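Local coordinates for protein putative nucleotidyltransferase TM1012 (Thermotoga maritima, PDB 4HX0) that probably transfers a nucleotidyl group, as a putative nucleotidyltransferase of the polymerase beta-like superfamily, at residues A[19-24]-A[63-68]; A[37-42]-A[128-133]. All coordinates share one frame; numbering follows the deposited sequence. Where two conformers were deposited one is given.

Contact 1 (A[19-24]-A[63-68]); sequences YDRLKN and RIFSEF. With BU1 (1,4-butanediol), chain P; BU1 (1,4-butanediol), chain J.
R21, near the end of helix 9-22, reaches across to the segment that closes helix 55-64 and runs on through a 3-10 turn at 66-68. The contact joins two helix ends of a nucleotidyltransferase-like fold, beside the central mixed sheet. Charge and hydrogen bonding come first. The R21 guanidinium meets the E67 carboxylate end-on in a two-nitrogen salt bridge. NH2 of R21 lies 2.7 Å from OE1 of E67, and NH1 of R21 lies 2.9 Å from OE2 of E67. Both oxygens lie near the guanidinium plane, but the two planes are turned 42° apart, and the nitrogens approach from above the carboxylate plane. NH1 of R21 also donates to the backbone O of I64 at 3.0 Å, within the carbonyl plane. That oxygen belongs to the last residue of helix 55-64. The R21 chain is extended from CG to NE, which carries the guanidinium to this helix end. Much of the rest is apolar packing. CB of R21 rests on CG2 of I64 at 3.5 Å. L22 brings CD2 to the ring edge of F65, 3.6 Å from CE2, and the same methyl meets CD1 of I64. The F65 ring in turn packs on L88 and I90 of strand 81-90. F68 and a bound butanediol complete the surroundings of the guanidinium. The edge of F68, at CE2, comes over one face of the R21 guanidinium. The butanediol lies at the guanidinium edge, where its O5 accepts a hydrogen bond from NE of R21 at 3.0 Å and a weak one from NH2.

Contact 2 (A[37-42]-A[128-133]); sequences FALQGV and MKIPVL. With NA (sodium ion), chain C; BU1 (1,4-butanediol), chain P.
A Schellman motif ends helix 33-39, and L39 and Q40, just before its glycine, meet strand 128-133 of the two-stranded antiparallel sheet. G41, with positive phi, is the C-prime residue. V42 N bonds to F37 O, and G41 N bonds to A38 O. A38 O also binds a sodium ion at 2.9 Å. L39 is apolar and works through one methyl. Its CD1 lies 3.7 Å from CG1 of V132 and 3.8 Å from CG2 of I130. It thus touches two residues that point to the same side of the strand. Q40 comes at V132 from the opposite direction, its chain extended beyond CG (chi2 -179°). This carries the amide to the strand end, where NE2 of Q40 donates to the backbone O of L133 at 2.7 Å. The N-H...O angle is 150°. The donor is tilted 26° from the carbonyl plane. The amide also packs on V132, with CD of Q40 3.3 Å from CG2 of V132. NE2 bonds to S36 O as well, so this nitrogen joins its own helix to the strand. OE1 of Q40 has two further, weak bonds, from NH1 of R121 and N of L135. K129 O, elsewhere on the strand, accepts a hydrogen bond from O6 of a butanediol. Around the contact, V31 of strand 29-32 touches both L39 and I130. Strand 120-125 pairs with 128-133, helix 9-22 packs on I130 through L15 and Y19, and helix 135-159 follows the strand and packs on F37 and L133.

Overall arrangement
Contact 1 lies nearer the surface and is partly buried, whereas contact 2 is buried. Their centres are about 19 Å apart, and their segments alternate along the chain. Contact 1 joins two helix ends and relies on charge, together with apolar packing. Contact 2 sets a helix end against a strand and relies on methyl packing and one hydrogen bond from a side-chain amide to a backbone carbonyl, without a salt bridge. The two meet through Y19, whose ring packs on M128 and I130 of strand 128-133. One butanediol bridges them too, touching Y19, L22 and K23 on one side and K129 on the other. All four segments belong to one aminoglycoside adenylyltransferase-like domain.

Contact 1 (A[19-24]-A[63-68])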
loop_
_atom_site.group_PDB
_atom_site.type_symbol
_atom_site.label_atom_id
_atom_site.label_comp_id
_atom_site.label_asym_id
_atom_site.label_seq_id
_atom_site.Cartn_x
_atom_site.Cartn_y
_atom_site.Cartn_z
ATOM N N TYR A 19 -5.219 0.250 12.769
ATOM C CA TYR A 19 -4.350 -0.384 13.734
ATOM C C TYR A 19 -5.121 -1.077 14.843
ATOM O O TYR A 19 -4.832 -2.209 15.175
ATOM C CB TYR A 19 -3.415 0.667 14.321
ATOM C CG TYR A 19 -2.552 0.166 15.432
ATOM C CD1 TYR A 19 -1.473 -0.677 15.165
ATOM C CD2 TYR A 19 -2.792 0.541 16.760
ATOM C CE1 TYR A 19 -0.659 -1.130 16.185
ATOM C CE2 TYR A 19 -1.975 0.080 17.783
ATOM C CZ TYR A 19 -0.920 -0.761 17.477
ATOM O OH TYR A 19 -0.084 -1.241 18.457
ATOM N N ASP A 20 -6.116 -0.407 15.406
ATOM C CA ASP A 20 -6.879 -1.032 16.489
ATOM C C ASP A 20 -7.567 -2.331 16.077
ATOM O O ASP A 20 -7.673 -3.238 16.868
ATOM C CB ASP A 20 -7.869 -0.047 17.096
ATOM C CG ASP A 20 -7.186 0.960 18.037
ATOM O OD1 ASP A 20 -6.018 0.756 18.444
ATOM O OD2 ASP A 20 -7.818 1.968 18.350
ATOM N N ARG A 21 -8.002 -2.438 14.830
ATOM C CA ARG A 21 -8.652 -3.670 14.419
ATOM C C ARG A 21 -7.708 -4.729 13.908
ATOM O O ARG A 21 -8.101 -5.886 13.765
ATOM C CB ARG A 21 -9.695 -3.389 13.356
ATOM C CG ARG A 21 -10.810 -2.534 13.872
ATOM C CD ARG A 21 -12.038 -2.798 13.039
ATOM N NE ARG A 21 -13.005 -1.773 13.325
ATOM C CZ ARG A 21 -14.180 -1.684 12.740
ATOM N NH1 ARG A 21 -14.533 -2.563 11.806
ATOM N NH2 ARG A 21 -14.989 -0.707 13.090
ATOM N N LEU A 22 -6.493 -4.332 13.556
ATOM C CA LEU A 22 -5.560 -5.306 12.990
ATOM C C LEU A 22 -4.526 -5.732 13.996
ATOM O O LEU A 22 -4.004 -6.826 13.885
ATOM C CB LEU A 22 -4.857 -4.758 11.749
ATOM C CG LEU A 22 -5.783 -4.493 10.561
ATOM C CD1 LEU A 22 -4.979 -3.981 9.379
ATOM C CD2 LEU A 22 -6.502 -5.783 10.189
ATOM N N LYS A 23 -4.236 -4.859 14.962
ATOM C CA LYS A 23 -3.107 -5.062 15.879
ATOM C C LYS A 23 -3.087 -6.449 16.489
ATOM O O LYS A 23 -2.032 -7.070 16.605
ATOM C CB LYS A 23 -3.013 -3.977 16.964
ATOM C CG LYS A 23 -4.207 -3.853 17.893
ATOM C CD LYS A 23 -4.032 -2.656 18.812
ATOM C CE LYS A 23 -5.088 -2.635 19.900
ATOM N NZ LYS A 23 -5.076 -1.331 20.619
ATOM N N ASN A 24 -4.240 -6.952 16.882
ATOM C CA ASN A 24 -4.223 -8.268 17.462
ATOM C C ASN A 24 -4.951 -9.307 16.600
ATOM O O ASN A 24 -5.641 -10.214 17.088
ATOM C CB ASN A 24 -4.619 -8.200 18.935
ATOM C CG ASN A 24 -3.563 -7.500 19.788
ATOM O OD1 ASN A 24 -2.442 -7.988 19.948
ATOM N ND2 ASN A 24 -3.920 -6.346 20.335
ATOM N N ARG A 63 -12.985 -8.273 5.621
ATOM C CA ARG A 63 -13.942 -8.782 6.597
ATOM C C ARG A 63 -13.857 -7.996 7.917
ATOM O O ARG A 63 -14.874 -7.587 8.475
ATOM C CB ARG A 63 -13.661 -10.263 6.833
ATOM C CG ARG A 63 -14.606 -10.912 7.818
ATOM C CD ARG A 63 -14.217 -12.336 8.164
ATOM N NE ARG A 63 -15.253 -12.858 9.052
ATOM C CZ ARG A 63 -15.375 -14.124 9.432
ATOM N NH1 ARG A 63 -14.511 -15.045 9.005
ATOM N NH2 ARG A 63 -16.375 -14.465 10.245
ATOM N N ILE A 64 -12.644 -7.812 8.430
ATOM C CA ILE A 64 -12.445 -6.999 9.640
ATOM C C ILE A 64 -13.058 -5.600 9.516
ATOM O O ILE A 64 -13.600 -5.053 10.483
ATOM C CB ILE A 64 -10.957 -6.920 9.998
ATOM C CG1 ILE A 64 -10.476 -8.299 10.459
ATOM C CG2 ILE A 64 -10.706 -5.888 11.097
ATOM C CD1 ILE A 64 -8.971 -8.486 10.412
ATOM N N PHE A 65 -12.962 -5.005 8.334
ATOM C CA PHE A 65 -13.442 -3.639 8.119
ATOM C C PHE A 65 -14.669 -3.618 7.212
ATOM O O PHE A 65 -14.900 -2.660 6.471
ATOM C CB PHE A 65 -12.326 -2.792 7.494
ATOM C CG PHE A 65 -11.138 -2.612 8.393
ATOM C CD1 PHE A 65 -11.085 -1.555 9.285
ATOM C CD2 PHE A 65 -10.075 -3.499 8.332
ATOM C CE1 PHE A 65 -9.987 -1.406 10.124
ATOM C CE2 PHE A 65 -8.969 -3.342 9.142
ATOM C CZ PHE A 65 -8.926 -2.293 10.037
ATOM N N SER A 66 -15.477 -4.670 7.306
ATOM C CA SER A 66 -16.600 -4.865 6.388
ATOM C C SER A 66 -17.514 -3.641 6.268
ATOM O O SER A 66 -17.944 -3.285 5.167
ATOM C CB SER A 66 -17.401 -6.109 6.796
ATOM O OG SER A 66 -17.872 -5.974 8.118
ATOM N N GLU A 67 -17.804 -2.986 7.389
ATOM C CA GLU A 67 -18.681 -1.811 7.361
ATOM C C GLU A 67 -18.124 -0.626 6.549
ATOM O O GLU A 67 -18.884 0.260 6.155
ATOM C CB GLU A 67 -19.078 -1.394 8.778
ATOM C CG GLU A 67 -17.965 -0.717 9.564
ATOM C CD GLU A 67 -17.258 -1.666 10.513
ATOM O OE1 GLU A 67 -17.208 -1.301 11.720
ATOM O OE2 GLU A 67 -16.786 -2.760 10.066
ATOM N N PHE A 68 -16.807 -0.633 6.281
ATOM C CA PHE A 68 -16.132 0.459 5.567
ATOM C C PHE A 68 -15.817 0.147 4.115
ATOM O O PHE A 68 -15.284 0.986 3.416
ATOM C CB PHE A 68 -14.805 0.787 6.248
ATOM C CG PHE A 68 -14.955 1.174 7.668
ATOM C CD1 PHE A 68 -15.578 2.366 8.006
ATOM C CD2 PHE A 68 -14.513 0.326 8.671
ATOM C CE1 PHE A 68 -15.737 2.721 9.331
ATOM C CE2 PHE A 68 -14.660 0.674 10.008
ATOM C CZ PHE A 68 -15.286 1.871 10.334
HETATM C C1 BU1 P . -1.101 -7.070 13.449
HETATM C C2 BU1 P . -1.087 -5.536 13.456
HETATM C C3 BU1 P . 0.334 -5.029 13.595
HETATM C C4 BU1 P . 0.492 -3.943 14.643
HETATM O O5 BU1 P . -1.813 -7.601 12.318
HETATM O O6 BU1 P . 1.817 -4.051 15.192
HETATM C C1 BU1 J . -13.595 2.224 13.485
HETATM C C2 BU1 J . -15.040 2.521 13.870
HETATM C C3 BU1 J . -15.311 4.003 13.668
HETATM C C4 BU1 J . -16.503 4.278 12.765
HETATM O O5 BU1 J . -13.112 1.124 14.256
HETATM O O6 BU1 J . -16.187 5.392 11.916
#

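Contact 2 (A[37-42]-A[128-133])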
loop_
_atom_site.group_PDB
_atom_site.type_symbol
_atom_site.label_atom_id
_atom_site.label_comp_id
_atom_site.label_asym_id
_atom_site.label_seq_id
_atom_site.Cartn_x
_atom_site.Cartn_y
_atom_site.Cartn_z
ATOM N N PHE A 37 6.001 6.362 3.639
ATOM C CA PHE A 37 7.108 7.345 3.552
ATOM C C PHE A 37 7.058 8.326 4.711
ATOM O O PHE A 37 8.088 8.563 5.375
ATOM C CB PHE A 37 7.047 8.098 2.231
ATOM C CG PHE A 37 7.493 7.288 1.046
ATOM C CD1 PHE A 37 8.845 7.036 0.829
ATOM C CD2 PHE A 37 6.573 6.780 0.148
ATOM C CE1 PHE A 37 9.256 6.288 -0.268
ATOM C CE2 PHE A 37 6.985 6.040 -0.953
ATOM C CZ PHE A 37 8.327 5.799 -1.159
ATOM N N ALA A 38 5.861 8.882 4.949
ATOM C CA ALA A 38 5.659 9.837 6.021
ATOM C C ALA A 38 5.975 9.236 7.401
ATOM O O ALA A 38 6.681 9.859 8.205
ATOM C CB ALA A 38 4.247 10.407 5.986
ATOM N N LEU A 39 5.460 8.037 7.670
ATOM C CA LEU A 39 5.723 7.372 8.938
ATOM C C LEU A 39 7.207 7.124 9.129
ATOM O O LEU A 39 7.687 7.004 10.246
ATOM C CB LEU A 39 4.964 6.055 9.030
ATOM C CG LEU A 39 3.438 6.174 9.152
ATOM C CD1 LEU A 39 2.821 4.846 8.750
ATOM C CD2 LEU A 39 3.015 6.575 10.554
ATOM N N GLN A 40 7.935 7.044 8.030
ATOM C CA GLN A 40 9.359 6.782 8.140
ATOM C C GLN A 40 10.170 8.060 7.952
ATOM O O GLN A 40 11.333 8.005 7.575
ATOM C CB GLN A 40 9.754 5.694 7.153
ATOM C CG GLN A 40 9.069 4.362 7.470
ATOM C CD GLN A 40 9.457 3.258 6.524
ATOM O OE1 GLN A 40 10.446 2.568 6.738
ATOM N NE2 GLN A 40 8.653 3.050 5.492
ATOM N N GLY A 41 9.534 9.205 8.188
ATOM C CA GLY A 41 10.239 10.484 8.259
ATOM C C GLY A 41 10.445 11.273 6.979
ATOM O O GLY A 41 11.129 12.313 6.981
ATOM N N VAL A 42 9.858 10.803 5.884
ATOM C CA VAL A 42 9.991 11.498 4.623
ATOM C C VAL A 42 8.834 12.481 4.565
ATOM O O VAL A 42 7.676 12.077 4.691
ATOM C CB VAL A 42 10.032 10.540 3.408
ATOM C CG1 VAL A 42 10.261 11.321 2.117
ATOM C CG2 VAL A 42 11.157 9.534 3.584
ATOM N N MET A 128 1.240 3.691 18.556
ATOM C CA MET A 128 0.905 2.574 17.682
ATOM C C MET A 128 2.188 1.978 17.151
ATOM O O MET A 128 3.159 2.687 16.939
ATOM C CB MET A 128 0.051 3.055 16.505
ATOM C CG MET A 128 -1.245 3.718 16.899
ATOM S SD MET A 128 -2.186 4.116 15.426
ATOM C CE MET A 128 -1.353 5.577 14.829
ATOM N N LYS A 129 2.190 0.672 16.940
ATOM C CA LYS A 129 3.325 -0.001 16.360
ATOM C C LYS A 129 2.858 -0.367 14.954
ATOM O O LYS A 129 2.195 -1.362 14.758
ATOM C CB LYS A 129 3.636 -1.240 17.201
ATOM C CG LYS A 129 4.823 -2.069 16.768
ATOM C CD LYS A 129 4.838 -3.361 17.580
ATOM C CE LYS A 129 5.640 -4.453 16.889
ATOM N NZ LYS A 129 5.120 -5.823 17.166
ATOM N N ILE A 130 3.173 0.489 13.993
ATOM C CA ILE A 130 2.609 0.379 12.651
ATOM C C ILE A 130 3.590 -0.348 11.729
ATOM O O ILE A 130 4.759 0.052 11.640
ATOM C CB ILE A 130 2.323 1.780 12.084
ATOM C CG1 ILE A 130 1.336 2.537 13.002
ATOM C CG2 ILE A 130 1.848 1.699 10.636
ATOM C CD1 ILE A 130 -0.055 1.943 13.026
ATOM N N PRO A 131 3.124 -1.429 11.069
ATOM C CA PRO A 131 3.991 -2.098 10.108
ATOM C C PRO A 131 4.025 -1.297 8.827
ATOM O O PRO A 131 2.983 -0.882 8.341
ATOM C CB PRO A 131 3.295 -3.436 9.854
ATOM C CG PRO A 131 1.845 -3.187 10.172
ATOM C CD PRO A 131 1.818 -2.105 11.222
ATOM N N VAL A 132 5.223 -1.085 8.308
ATOM C CA VAL A 132 5.425 -0.403 7.042
ATOM C C VAL A 132 6.445 -1.227 6.272
ATOM O O VAL A 132 7.188 -2.011 6.858
ATOM C CB VAL A 132 5.955 1.042 7.211
ATOM C CG1 VAL A 132 4.995 1.892 8.030
ATOM C CG2 VAL A 132 7.341 1.068 7.868
ATOM N N LEU A 133 6.477 -1.048 4.963
ATOM C CA LEU A 133 7.609 -1.539 4.185
ATOM C C LEU A 133 8.744 -0.551 4.269
ATOM O O LEU A 133 8.517 0.664 4.270
ATOM C CB LEU A 133 7.236 -1.776 2.721
ATOM C CG LEU A 133 6.341 -2.991 2.535
ATOM C CD1 LEU A 133 5.959 -3.136 1.083
ATOM C CD2 LEU A 133 7.004 -4.260 3.070
HETATM NA NA NA C . 7.019 12.654 7.753
HETATM C C1 BU1 P . -1.101 -7.070 13.449
HETATM C C2 BU1 P . -1.087 -5.536 13.456
HETATM C C3 BU1 P . 0.334 -5.029 13.595
HETATM C C4 BU1 P . 0.492 -3.943 14.643
HETATM O O5 BU1 P . -1.813 -7.601 12.318
HETATM O O6 BU1 P . 1.817 -4.051 15.192
#